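Local coordinates for amidohydrolase family protein (PDB 4I6K) that probably hydrolyses 2-pyrone-4,6-dicarboxylic acid as a member of the amidohydrolase family, and binds a citric acid in a pocket of its barrel, at residues A32-S36 with Q74-L78; G79-M85 with G98-Q103; G121-F127 with W151-A157; L143-E147 with L169-F174. All blocks are in the same frame, centred on the assembly; numbering follows the deposited sequence.

Contact 1. Residues A32-S36 with Q74-L78. With CIT (citric acid), chain B.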
loop_
_atom_site.group_PDB
_atom_site.type_symbol
_atom_site.label_atom_id
_atom_site.label_comp_id
_atom_site.label_asym_id
_atom_site.label_seq_id
_atom_site.Cartn_x
_atom_site.Cartn_y
_atom_site.Cartn_z
ATOM N N ALA A 32 -0.238 6.725 -2.697
ATOM C CA ALA A 32 0.380 7.482 -3.772
ATOM C C ALA A 32 1.854 7.659 -3.445
ATOM O O ALA A 32 2.296 7.354 -2.321
ATOM C CB ALA A 32 -0.308 8.830 -3.943
ATOM N N HIS A 33 2.617 8.147 -4.421
ATOM C CA HIS A 33 4.043 8.373 -4.220
ATOM C C HIS A 33 4.406 9.754 -4.732
ATOM O O HIS A 33 3.892 10.182 -5.752
ATOM C CB HIS A 33 4.872 7.336 -4.977
ATOM C CG HIS A 33 4.468 5.915 -4.728
ATOM N ND1 HIS A 33 4.912 5.193 -3.641
ATOM C CD2 HIS A 33 3.704 5.063 -5.455
ATOM C CE1 HIS A 33 4.429 3.963 -3.701
ATOM N NE2 HIS A 33 3.688 3.859 -4.788
ATOM N N VAL A 34 5.260 10.473 -4.012
ATOM C CA VAL A 34 5.861 11.675 -4.575
ATOM C C VAL A 34 7.324 11.389 -4.789
ATOM O O VAL A 34 7.911 10.570 -4.082
ATOM C CB VAL A 34 5.757 12.909 -3.660
ATOM C CG1 VAL A 34 4.318 13.380 -3.559
ATOM C CG2 VAL A 34 6.338 12.606 -2.290
ATOM N N PHE A 35 7.905 12.056 -5.778
ATOM C CA PHE A 35 9.341 11.969 -6.045
ATOM C C PHE A 35 9.709 12.971 -7.144
ATOM O O PHE A 35 8.830 13.514 -7.836
ATOM C CB PHE A 35 9.750 10.546 -6.456
ATOM C CG PHE A 35 9.010 10.041 -7.652
ATOM C CD1 PHE A 35 9.363 10.464 -8.927
ATOM C CD2 PHE A 35 7.933 9.173 -7.509
ATOM C CE1 PHE A 35 8.671 10.018 -10.047
ATOM C CE2 PHE A 35 7.231 8.715 -8.630
ATOM C CZ PHE A 35 7.601 9.139 -9.896
ATOM N N SER A 36 11.010 13.206 -7.284
ATOM C CA SER A 36 11.549 14.178 -8.224
ATOM C C SER A 36 12.792 13.604 -8.865
ATOM O O SER A 36 13.371 12.661 -8.346
ATOM C CB SER A 36 11.943 15.452 -7.493
ATOM O OG SER A 36 13.223 15.871 -7.931
ATOM N N GLN A 74 6.735 5.107 0.513
ATOM C CA GLN A 74 8.104 5.189 -0.005
ATOM C C GLN A 74 8.279 4.278 -1.216
ATOM O O GLN A 74 7.983 3.090 -1.140
ATOM C CB GLN A 74 9.110 4.786 1.085
ATOM C CG GLN A 74 10.543 4.517 0.579
ATOM C CD GLN A 74 11.322 5.799 0.385
ATOM O OE1 GLN A 74 10.736 6.870 0.312
ATOM N NE2 GLN A 74 12.642 5.701 0.317
ATOM N N PRO A 75 8.782 4.831 -2.335
ATOM C CA PRO A 75 8.934 4.082 -3.575
ATOM C C PRO A 75 10.153 3.173 -3.577
ATOM O O PRO A 75 11.176 3.503 -2.994
ATOM C CB PRO A 75 9.104 5.175 -4.637
ATOM C CG PRO A 75 8.853 6.480 -3.938
ATOM C CD PRO A 75 9.124 6.251 -2.503
ATOM N N SER A 76 10.020 2.028 -4.235
ATOM C CA SER A 76 11.105 1.067 -4.379
ATOM C C SER A 76 12.405 1.691 -4.874
ATOM O O SER A 76 13.477 1.423 -4.329
ATOM C CB SER A 76 10.695 -0.042 -5.349
ATOM O OG SER A 76 10.275 0.518 -6.582
ATOM N N PHE A 77 12.319 2.525 -5.905
ATOM C CA PHE A 77 13.529 3.065 -6.529
ATOM C C PHE A 77 14.248 4.087 -5.675
ATOM O O PHE A 77 15.367 4.488 -6.004
ATOM C CB PHE A 77 13.227 3.652 -7.907
ATOM C CG PHE A 77 12.103 4.625 -7.912
ATOM C CD1 PHE A 77 12.331 5.964 -7.609
ATOM C CD2 PHE A 77 10.812 4.209 -8.219
ATOM C CE1 PHE A 77 11.290 6.883 -7.616
ATOM C CE2 PHE A 77 9.768 5.109 -8.218
ATOM C CZ PHE A 77 10.000 6.447 -7.915
ATOM N N LEU A 78 13.619 4.500 -4.574
ATOM C CA LEU A 78 14.259 5.441 -3.649
ATOM C C LEU A 78 14.889 4.780 -2.428
ATOM O O LEU A 78 15.391 5.481 -1.548
ATOM C CB LEU A 78 13.297 6.544 -3.218
ATOM C CG LEU A 78 12.923 7.503 -4.350
ATOM C CD1 LEU A 78 11.957 8.536 -3.823
ATOM C CD2 LEU A 78 14.167 8.165 -4.939
HETATM C C1 CIT B . 7.145 1.449 -6.183
HETATM O O1 CIT B . 7.337 1.332 -4.948
HETATM O O2 CIT B . 8.117 1.487 -6.965
HETATM C C2 CIT B . 5.753 1.502 -6.753
HETATM C C3 CIT B . 5.230 0.074 -6.762
HETATM O O7 CIT B . 5.003 -0.289 -5.371
HETATM C C4 CIT B . 3.910 0.035 -7.481
HETATM C C5 CIT B . 3.107 0.977 -6.639
HETATM O O3 CIT B . 2.802 0.669 -5.459
HETATM O O4 CIT B . 2.778 2.076 -7.127
HETATM C C6 CIT B . 6.207 -0.902 -7.416
HETATM O O5 CIT B . 6.392 -0.933 -8.660
HETATM O O6 CIT B . 6.834 -1.709 -6.688
#
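The F77 ring meets one face of the F35 ring with its CZ edge, a T-shaped pair with planes at 88° and F77 CZ lying 3.4 Å from F35 CD2; P75 CB lies over a face of F77, and the H33 ring presents its NE2 edge to the citrate. These loops follow the first two strands of the (beta/alpha)8 barrel, and H33 with H31 forms the His-X-His pair found at the end of the first strand in amidohydrolases. F35 and F77 both carry CG between backbone N and carbonyl carbon, which helps to bring the two rings together. Phenylalanine suits both places, its flat apolar ring offering a face at F35 and an edge at F77 in this buried setting, where L78 CD1 lies 4.0 Å from F35 CB.

H33 is anchored on its far edge, ND1 bonding to V73 O, which fixes the ring's rotation and leaves NE2 directed at the ligand. There it makes two weak hydrogen bonds, to CIT O4 at 3.1 Å and to CIT O3 at 3.4 Å. The citrate's other end meets the 3-10 turn, where S76 N donates to CIT O1 at 2.9 Å (N-H...O 164°).

Contact 2. Residues G79-M85 with G98-Q103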
loop_
_atom_site.group_PDB
_atom_site.type_symbol
_atom_site.label_atom_id
_atom_site.label_comp_id
_atom_site.label_asym_id
_atom_site.label_seq_id
_atom_site.Cartn_x
_atom_site.Cartn_y
_atom_site.Cartn_z
ATOM N N GLY A 79 14.865 3.447 -2.376
ATOM C CA GLY A 79 15.559 2.716 -1.310
ATOM C C GLY A 79 15.109 3.117 0.086
ATOM O O GLY A 79 13.915 3.284 0.336
ATOM N N THR A 80 16.063 3.275 1.002
ATOM C CA THR A 80 15.733 3.591 2.379
ATOM C C THR A 80 15.947 5.066 2.672
ATOM O O THR A 80 15.953 5.470 3.827
ATOM C CB THR A 80 16.560 2.786 3.373
ATOM O OG1 THR A 80 17.936 3.172 3.264
ATOM C CG2 THR A 80 16.407 1.271 3.115
ATOM N N ASN A 81 16.124 5.871 1.630
ATOM C CA ASN A 81 16.152 7.320 1.808
ATOM C C ASN A 81 14.744 7.865 1.728
ATOM O O ASN A 81 14.218 8.035 0.638
ATOM C CB ASN A 81 17.012 7.988 0.744
ATOM C CG ASN A 81 17.171 9.476 0.985
ATOM O OD1 ASN A 81 16.396 10.082 1.732
ATOM N ND2 ASN A 81 18.183 10.075 0.360
ATOM N N ASN A 82 14.133 8.115 2.882
ATOM C CA ASN A 82 12.729 8.522 2.944
ATOM C C ASN A 82 12.518 10.042 2.891
ATOM O O ASN A 82 11.404 10.534 3.064
ATOM C CB ASN A 82 12.079 7.944 4.197
ATOM C CG ASN A 82 12.015 6.423 4.172
ATOM O OD1 ASN A 82 11.175 5.839 3.488
ATOM N ND2 ASN A 82 12.899 5.776 4.925
ATOM N N GLN A 83 13.555 10.799 2.592
ATOM C CA GLN A 83 13.474 12.249 2.680
ATOM C C GLN A 83 12.463 12.964 1.795
ATOM O O GLN A 83 11.810 13.884 2.249
ATOM C CB GLN A 83 14.845 12.865 2.443
ATOM C CG GLN A 83 15.688 12.912 3.676
ATOM C CD GLN A 83 15.074 13.750 4.753
ATOM O OE1 GLN A 83 14.643 14.867 4.515
ATOM N NE2 GLN A 83 15.036 13.217 5.953
ATOM N N ALA A 84 12.327 12.566 0.543
ATOM C CA ALA A 84 11.324 13.224 -0.309
ATOM C C ALA A 84 9.931 13.135 0.314
ATOM O O ALA A 84 9.221 14.136 0.425
ATOM C CB ALA A 84 11.324 12.628 -1.697
ATOM N N MET A 85 9.555 11.925 0.724
ATOM C CA MET A 85 8.281 11.691 1.397
ATOM C C MET A 85 8.151 12.458 2.721
ATOM O O MET A 85 7.097 13.032 3.020
ATOM C CB MET A 85 8.086 10.195 1.658
ATOM C CG MET A 85 6.770 9.879 2.341
ATOM S SD MET A 85 6.525 8.124 2.617
ATOM C CE MET A 85 7.903 7.770 3.697
ATOM N N GLY A 98 2.643 8.862 6.180
ATOM C CA GLY A 98 3.559 8.115 5.337
ATOM C C GLY A 98 3.898 6.693 5.773
ATOM O O GLY A 98 3.739 6.319 6.938
ATOM N N ILE A 99 4.352 5.899 4.807
ATOM C CA ILE A 99 4.873 4.560 5.059
ATOM C C ILE A 99 6.308 4.584 4.577
ATOM O O ILE A 99 6.561 4.840 3.407
ATOM C CB ILE A 99 4.097 3.476 4.261
ATOM C CG1 ILE A 99 2.628 3.444 4.677
ATOM C CG2 ILE A 99 4.750 2.086 4.414
ATOM C CD1 ILE A 99 2.415 3.068 6.106
ATOM N N ALA A 100 7.244 4.329 5.478
ATOM C CA ALA A 100 8.659 4.418 5.148
ATOM C C ALA A 100 9.207 3.064 4.746
ATOM O O ALA A 100 8.531 2.033 4.881
ATOM C CB ALA A 100 9.466 4.981 6.343
ATOM N N VAL A 101 10.437 3.086 4.239
ATOM C CA VAL A 101 11.208 1.876 4.003
ATOM C C VAL A 101 12.524 2.071 4.738
ATOM O O VAL A 101 13.166 3.118 4.609
ATOM C CB VAL A 101 11.435 1.645 2.504
ATOM C CG1 VAL A 101 12.329 0.421 2.250
ATOM C CG2 VAL A 101 10.076 1.484 1.806
ATOM N N VAL A 102 12.897 1.077 5.541
ATOM C CA VAL A 102 14.068 1.168 6.405
ATOM C C VAL A 102 14.759 -0.171 6.474
ATOM O O VAL A 102 14.135 -1.194 6.263
ATOM C CB VAL A 102 13.665 1.540 7.839
ATOM C CG1 VAL A 102 12.988 2.900 7.876
ATOM C CG2 VAL A 102 12.744 0.477 8.396
ATOM N N GLN A 103 16.059 -0.158 6.755
ATOM C CA GLN A 103 16.813 -1.374 7.070
ATOM C C GLN A 103 16.188 -2.031 8.292
ATOM O O GLN A 103 15.843 -1.333 9.241
ATOM C CB GLN A 103 18.257 -1.005 7.413
ATOM C CG GLN A 103 19.010 -0.306 6.300
ATOM C CD GLN A 103 19.295 -1.238 5.141
ATOM O OE1 GLN A 103 18.687 -2.302 5.027
ATOM N NE2 GLN A 103 20.225 -0.848 4.276
#
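The loop G79-N82 runs back along A100-V102 in the opposite direction, with T80 CA 5.0 Å from V102 CA, before the chain turns into the helix that carries M85.

N82 does most of the polar work. Its CG stands anti to the carbonyl carbon (chi1 -65°), and this turns the amide onto the backbone of V101, which it grips at both ends. N82 OD1 accepts from V101 N at 2.9 Å, while N82 ND2 donates to V101 O at 2.7 Å, an oxygen that lies close to the amide plane. An asparagine fits because one short, flat group offers an acceptor and a donor together, so a residue just past the strand end is held much as another strand would hold it. A100 CB packs against the same amide, 3.4 Å from N82 OD1. T80 CA makes a CA-H...O contact with V101 O, and T80 lays CG2 against the V102-Q103 peptide. N81 OD1 accepts from Q83 N, an Asx turn just ahead of the helix. M85, extended as far as SD and bent there, sets CE 3.2 Å from I99 O; G98, with no side chain, lets the sulfur come within 4.0 Å of its CA.

The contact belongs to the beta-alpha-beta unit of strand 69-73, helix 83-91 and strand 96-100. M85 fills the layer between helix and sheet, touching L72 and I119, whereas I99 points away from the helix to meet R123 on the adjacent strand 119-125 and E154 on the strand beyond it.

Contact 3. Residues G121-F127 with W151-A157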
loop_
_atom_site.group_PDB
_atom_site.type_symbol
_atom_site.label_atom_id
_atom_site.label_comp_id
_atom_site.label_asym_id
_atom_site.label_seq_id
_atom_site.Cartn_x
_atom_site.Cartn_y
_atom_site.Cartn_z
ATOM N N GLY A 121 3.973 3.301 9.531
ATOM C CA GLY A 121 4.186 1.906 9.164
ATOM C C GLY A 121 5.425 1.796 8.297
ATOM O O GLY A 121 6.057 2.799 7.978
ATOM N N VAL A 122 5.777 0.576 7.920
ATOM C CA VAL A 122 6.902 0.342 7.038
ATOM C C VAL A 122 6.433 -0.620 5.951
ATOM O O VAL A 122 5.452 -1.335 6.143
ATOM C CB VAL A 122 8.088 -0.289 7.791
ATOM C CG1 VAL A 122 8.698 0.714 8.745
ATOM C CG2 VAL A 122 7.631 -1.529 8.545
ATOM N N ARG A 123 7.138 -0.651 4.824
ATOM C CA ARG A 123 6.700 -1.442 3.682
ATOM C C ARG A 123 7.738 -2.470 3.263
ATOM O O ARG A 123 8.923 -2.158 3.138
ATOM C CB ARG A 123 6.401 -0.519 2.506
ATOM C CG ARG A 123 5.679 -1.170 1.337
ATOM C CD ARG A 123 5.462 -0.134 0.237
ATOM N NE ARG A 123 4.490 -0.571 -0.761
ATOM C CZ ARG A 123 4.613 -0.352 -2.067
ATOM N NH1 ARG A 123 3.673 -0.781 -2.898
ATOM N NH2 ARG A 123 5.684 0.278 -2.540
ATOM N N LEU A 124 7.279 -3.697 3.052
ATOM C CA LEU A 124 8.092 -4.745 2.445
ATOM C C LEU A 124 7.705 -4.860 0.979
ATOM O O LEU A 124 6.733 -5.537 0.641
ATOM C CB LEU A 124 7.850 -6.083 3.146
ATOM C CG LEU A 124 8.598 -6.343 4.452
ATOM C CD1 LEU A 124 7.848 -7.365 5.301
ATOM C CD2 LEU A 124 10.014 -6.817 4.161
ATOM N N ASN A 125 8.446 -4.171 0.114
ATOM C CA ASN A 125 8.179 -4.212 -1.314
ATOM C C ASN A 125 9.133 -5.200 -1.933
ATOM O O ASN A 125 10.287 -4.882 -2.182
ATOM C CB ASN A 125 8.358 -2.831 -1.936
ATOM C CG ASN A 125 7.862 -2.770 -3.363
ATOM O OD1 ASN A 125 7.435 -3.779 -3.928
ATOM N ND2 ASN A 125 7.906 -1.580 -3.953
ATOM N N LEU A 126 8.646 -6.411 -2.171
ATOM C CA LEU A 126 9.529 -7.528 -2.486
ATOM C C LEU A 126 9.542 -7.926 -3.945
ATOM O O LEU A 126 10.121 -8.946 -4.296
ATOM C CB LEU A 126 9.182 -8.746 -1.630
ATOM C CG LEU A 126 9.348 -8.515 -0.130
ATOM C CD1 LEU A 126 8.936 -9.769 0.606
ATOM C CD2 LEU A 126 10.776 -8.111 0.194
ATOM N N PHE A 127 8.913 -7.136 -4.802
ATOM C CA PHE A 127 8.993 -7.430 -6.215
ATOM C C PHE A 127 10.430 -7.326 -6.702
ATOM O O PHE A 127 11.150 -6.391 -6.333
ATOM C CB PHE A 127 8.058 -6.541 -7.021
ATOM C CG PHE A 127 6.673 -7.081 -7.110
ATOM C CD1 PHE A 127 6.309 -7.909 -8.160
ATOM C CD2 PHE A 127 5.742 -6.803 -6.120
ATOM C CE1 PHE A 127 5.022 -8.437 -8.233
ATOM C CE2 PHE A 127 4.458 -7.319 -6.189
ATOM C CZ PHE A 127 4.094 -8.137 -7.250
ATOM N N TRP A 151 2.720 0.801 14.708
ATOM C CA TRP A 151 2.876 0.949 13.283
ATOM C C TRP A 151 2.242 -0.225 12.584
ATOM O O TRP A 151 2.109 -1.296 13.160
ATOM C CB TRP A 151 4.360 0.964 12.962
ATOM C CG TRP A 151 4.910 2.316 12.967
ATOM C CD1 TRP A 151 4.274 3.454 13.367
ATOM C CD2 TRP A 151 6.228 2.701 12.571
ATOM N NE1 TRP A 151 5.115 4.530 13.230
ATOM C CE2 TRP A 151 6.324 4.094 12.748
ATOM C CE3 TRP A 151 7.336 2.000 12.077
ATOM C CZ2 TRP A 151 7.488 4.810 12.444
ATOM C CZ3 TRP A 151 8.493 2.711 11.770
ATOM C CH2 TRP A 151 8.562 4.099 11.963
ATOM N N GLN A 152 1.866 -0.030 11.327
ATOM C CA GLN A 152 1.416 -1.138 10.499
ATOM C C GLN A 152 2.606 -1.709 9.690
ATOM O O GLN A 152 3.656 -1.054 9.531
ATOM C CB GLN A 152 0.335 -0.642 9.549
ATOM C CG GLN A 152 0.875 0.330 8.494
ATOM C CD GLN A 152 -0.187 0.733 7.501
ATOM O OE1 GLN A 152 -1.133 1.431 7.851
ATOM N NE2 GLN A 152 -0.052 0.275 6.257
ATOM N N VAL A 153 2.444 -2.934 9.195
ATOM C CA VAL A 153 3.361 -3.496 8.203
ATOM C C VAL A 153 2.645 -3.695 6.857
ATOM O O VAL A 153 1.701 -4.482 6.755
ATOM C CB VAL A 153 3.982 -4.831 8.673
ATOM C CG1 VAL A 153 4.790 -5.473 7.557
ATOM C CG2 VAL A 153 4.851 -4.615 9.904
ATOM N N GLU A 154 3.109 -2.969 5.838
ATOM C CA GLU A 154 2.529 -2.997 4.491
ATOM C C GLU A 154 3.327 -3.925 3.578
ATOM O O GLU A 154 4.562 -3.884 3.560
ATOM C CB GLU A 154 2.496 -1.576 3.907
ATOM C CG GLU A 154 1.800 -1.439 2.547
ATOM C CD GLU A 154 1.861 -0.009 1.988
ATOM O OE1 GLU A 154 2.571 0.848 2.565
ATOM O OE2 GLU A 154 1.193 0.259 0.967
ATOM N N LEU A 155 2.625 -4.768 2.822
ATOM C CA LEU A 155 3.291 -5.689 1.897
ATOM C C LEU A 155 2.939 -5.393 0.448
ATOM O O LEU A 155 1.774 -5.201 0.096
ATOM C CB LEU A 155 2.925 -7.151 2.195
ATOM C CG LEU A 155 2.961 -7.583 3.663
ATOM C CD1 LEU A 155 2.601 -9.065 3.821
ATOM C CD2 LEU A 155 4.317 -7.268 4.269
ATOM N N HIS A 156 3.962 -5.356 -0.390
ATOM C CA HIS A 156 3.749 -5.413 -1.810
ATOM C C HIS A 156 4.562 -6.594 -2.299
ATOM O O HIS A 156 5.786 -6.577 -2.227
ATOM C CB HIS A 156 4.192 -4.128 -2.485
ATOM C CG HIS A 156 3.855 -4.084 -3.940
ATOM N ND1 HIS A 156 4.780 -3.768 -4.915
ATOM C CD2 HIS A 156 2.698 -4.352 -4.591
ATOM C CE1 HIS A 156 4.199 -3.822 -6.099
ATOM N NE2 HIS A 156 2.935 -4.173 -5.931
ATOM N N ALA A 157 3.871 -7.628 -2.769
ATOM C CA ALA A 157 4.523 -8.889 -3.052
ATOM C C ALA A 157 3.606 -9.840 -3.803
ATOM O O ALA A 157 2.383 -9.737 -3.712
ATOM C CB ALA A 157 4.996 -9.530 -1.756
#
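In the parallel backbone ladder V122 and L124 exchange hydrogen bonds with Q152, E154 and H156, E154 N to V122 O being 2.9 Å.

Among polar side chains, H156 ND1 donates to N125 OD1 (2.8 Å) near the ring plane but 49° above the amide's carbonyl plane. R123, CG anti to backbone N (chi1 -169°), crosses E154 in a long salt bridge, NE to OE2 3.8 Å; the stronger partners are D179 for R123 and K210 for E154.

Toward the helices, on the face of V122 and V153, L124 CD1 meets L155 CD2 at 3.7 Å.

Of the flat groups, the R123 guanidinium lies nearly parallel to the H156 ring, its face against H156 CB (NH1 3.4 Å away). F127 puts CE2 over the centre of that ring obliquely, the planes 36° apart. W151 lays a face on G121 N, and V122 CG1 touches its CZ3 at 3.6 Å. Lacking a side chain, G121 admits Q152 CG to 3.7 Å from its CA.

Strand, helix 137-148 and strand make the right-handed beta-alpha-beta unit of a TIM barrel, whose C-terminal strand ends line the pocket: R123 NH1 and N125 ND2 both bond the citrate.

Contact 4. Residues L143-E147 with L169-F174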
loop_
_atom_site.group_PDB
_atom_site.type_symbol
_atom_site.label_atom_id
_atom_site.label_comp_id
_atom_site.label_asym_id
_atom_site.label_seq_id
_atom_site.Cartn_x
_atom_site.Cartn_y
_atom_site.Cartn_z
ATOM N N LEU A 143 10.702 -6.275 14.236
ATOM C CA LEU A 143 9.255 -6.431 14.207
ATOM C C LEU A 143 8.607 -6.185 15.546
ATOM O O LEU A 143 7.546 -5.591 15.604
ATOM C CB LEU A 143 8.874 -7.807 13.688
ATOM C CG LEU A 143 9.145 -7.965 12.200
ATOM C CD1 LEU A 143 8.988 -9.410 11.803
ATOM C CD2 LEU A 143 8.220 -7.056 11.376
ATOM N N ARG A 144 9.232 -6.648 16.627
ATOM C CA ARG A 144 8.713 -6.341 17.958
ATOM C C ARG A 144 8.706 -4.833 18.189
ATOM O O ARG A 144 7.813 -4.286 18.836
ATOM C CB ARG A 144 9.527 -7.058 19.030
ATOM C CG ARG A 144 9.248 -8.548 19.084
ATOM C CD ARG A 144 7.768 -8.798 19.249
ATOM N NE ARG A 144 7.383 -10.172 18.921
ATOM C CZ ARG A 144 6.141 -10.640 19.033
ATOM N NH1 ARG A 144 5.858 -11.905 18.708
ATOM N NH2 ARG A 144 5.178 -9.835 19.478
ATOM N N ASN A 145 9.702 -4.153 17.631
ATOM C CA ASN A 145 9.751 -2.698 17.722
ATOM C C ASN A 145 8.597 -2.002 17.000
ATOM O O ASN A 145 7.946 -1.125 17.570
ATOM C CB ASN A 145 11.083 -2.181 17.204
ATOM C CG ASN A 145 12.196 -2.373 18.199
ATOM O OD1 ASN A 145 11.997 -2.237 19.409
ATOM N ND2 ASN A 145 13.382 -2.683 17.699
ATOM N N VAL A 146 8.362 -2.396 15.746
ATOM C CA VAL A 146 7.219 -1.916 14.972
ATOM C C VAL A 146 5.906 -2.162 15.730
ATOM O O VAL A 146 5.035 -1.296 15.800
ATOM C CB VAL A 146 7.134 -2.601 13.559
ATOM C CG1 VAL A 146 5.939 -2.062 12.743
ATOM C CG2 VAL A 146 8.404 -2.393 12.775
ATOM N N GLU A 147 5.751 -3.370 16.257
ATOM C CA GLU A 147 4.576 -3.690 17.067
ATOM C C GLU A 147 4.397 -2.680 18.220
ATOM O O GLU A 147 3.310 -2.141 18.427
ATOM C CB GLU A 147 4.739 -5.091 17.618
ATOM C CG GLU A 147 3.547 -5.654 18.341
ATOM C CD GLU A 147 3.845 -7.047 18.851
ATOM O OE1 GLU A 147 4.996 -7.290 19.272
ATOM O OE2 GLU A 147 2.946 -7.903 18.819
ATOM N N LEU A 169 4.069 -13.221 10.127
ATOM C CA LEU A 169 3.509 -11.994 10.645
ATOM C C LEU A 169 2.338 -12.295 11.600
ATOM O O LEU A 169 1.957 -11.449 12.414
ATOM C CB LEU A 169 3.124 -11.070 9.485
ATOM C CG LEU A 169 4.322 -10.670 8.592
ATOM C CD1 LEU A 169 3.929 -9.763 7.426
ATOM C CD2 LEU A 169 5.411 -10.003 9.406
ATOM N N ASN A 170 1.797 -13.512 11.528
ATOM C CA ASN A 170 0.717 -13.915 12.443
ATOM C C ASN A 170 1.062 -13.724 13.913
ATOM O O ASN A 170 0.169 -13.641 14.765
ATOM C CB ASN A 170 0.336 -15.379 12.224
ATOM C CG ASN A 170 -0.708 -15.543 11.168
ATOM O OD1 ASN A 170 -1.089 -14.579 10.523
ATOM N ND2 ASN A 170 -1.189 -16.765 10.988
ATOM N N GLU A 171 2.362 -13.658 14.197
ATOM C CA GLU A 171 2.876 -13.650 15.560
ATOM C C GLU A 171 2.985 -12.273 16.220
ATOM O O GLU A 171 3.527 -12.153 17.311
ATOM C CB GLU A 171 4.244 -14.309 15.588
ATOM C CG GLU A 171 4.276 -15.666 14.932
ATOM C CD GLU A 171 5.548 -16.417 15.239
ATOM O OE1 GLU A 171 5.551 -17.661 15.091
ATOM O OE2 GLU A 171 6.538 -15.763 15.636
ATOM N N TYR A 172 2.470 -11.240 15.566
ATOM C CA TYR A 172 2.624 -9.883 16.059
ATOM C C TYR A 172 1.268 -9.226 16.067
ATOM O O TYR A 172 0.415 -9.568 15.267
ATOM C CB TYR A 172 3.558 -9.088 15.146
ATOM C CG TYR A 172 4.918 -9.704 15.005
ATOM C CD1 TYR A 172 5.976 -9.274 15.794
ATOM C CD2 TYR A 172 5.147 -10.730 14.091
ATOM C CE1 TYR A 172 7.236 -9.847 15.683
ATOM C CE2 TYR A 172 6.408 -11.306 13.965
ATOM C CZ TYR A 172 7.444 -10.864 14.773
ATOM O OH TYR A 172 8.697 -11.421 14.664
ATOM N N SER A 173 1.092 -8.233 16.910
ATOM C CA SER A 173 -0.185 -7.570 17.085
ATOM C C SER A 173 -0.497 -6.474 16.093
ATOM O O SER A 173 -1.550 -5.886 16.159
ATOM C CB SER A 173 -0.274 -6.980 18.469
ATOM O OG SER A 173 -0.093 -7.985 19.422
ATOM N N PHE A 174 0.429 -6.166 15.209
ATOM C CA PHE A 174 0.190 -5.072 14.256
ATOM C C PHE A 174 -0.747 -5.409 13.106
ATOM O O PHE A 174 -0.950 -6.575 12.750
ATOM C CB PHE A 174 1.498 -4.469 13.703
ATOM C CG PHE A 174 2.524 -5.499 13.236
ATOM C CD1 PHE A 174 2.216 -6.419 12.237
ATOM C CD2 PHE A 174 3.811 -5.514 13.779
ATOM C CE1 PHE A 174 3.163 -7.354 11.810
ATOM C CE2 PHE A 174 4.767 -6.444 13.347
ATOM C CZ PHE A 174 4.443 -7.360 12.370
HETATM O O HOH W 1 9.218 -12.186 17.452
#
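E147 reaches from its helix into the loop at S173, with CB packing against F174 CD2 at 4.0 Å. CG stands anti to backbone N (chi1 -173°) and the extended chain carries it past S173 CB, so that the carboxylate ends over the S173 backbone. There OE2 takes two bonds on its anti side, from S173 N at 2.7 Å and from S173 OG at 3.1 Å, reaching it from opposite faces of the carboxylate plane. The other oxygen, OE1, uses its syn lone pair for R144 NH2 at 2.6 Å, a salt bridge within the helix, so one glutamate serves both loop and helix.

This is the outer layer of the (beta/alpha)8 barrel, where helix 137-148 meets the type I turn L169-Y172 that leads from helix 159-169 toward strand 176-178. The guanidinium of R144 lies over Y172, with Y172 CD1 above its centre and the planes 37° apart; its NH1 makes a weak bond to E171 O. A water bonds both R144 NE and Y172 OH. L143 CB touches Y172 CE1 at 3.3 Å, and the F174 ring turns its edge to L143 O and E147 N, while L143 CD2 lies 3.9 Å from F174 CZ.

In the fold
From the N terminus, the chain leaves the first barrel strand, and contact 1 closes a loop that takes in helix 55-64 and strand 69-73. Contact 2 follows in series and closes the next beta-alpha-beta unit; Q74 joins the two, its NE2 bonding to G79 O and N81 O. Strand 96-100 pairs with strand 119-125 by a probable hydrogen bond from R123 N to A100 O, linking contact 2 to contact 3. Contacts 3 and 4 cross, because 143-147 falls between the two strands of contact 3 while 169-174 comes after both. Packing of W151 on V146 and of V153 on F174 ties the barrel wall to contact 4, its centre about 25 Å from that of contact 1.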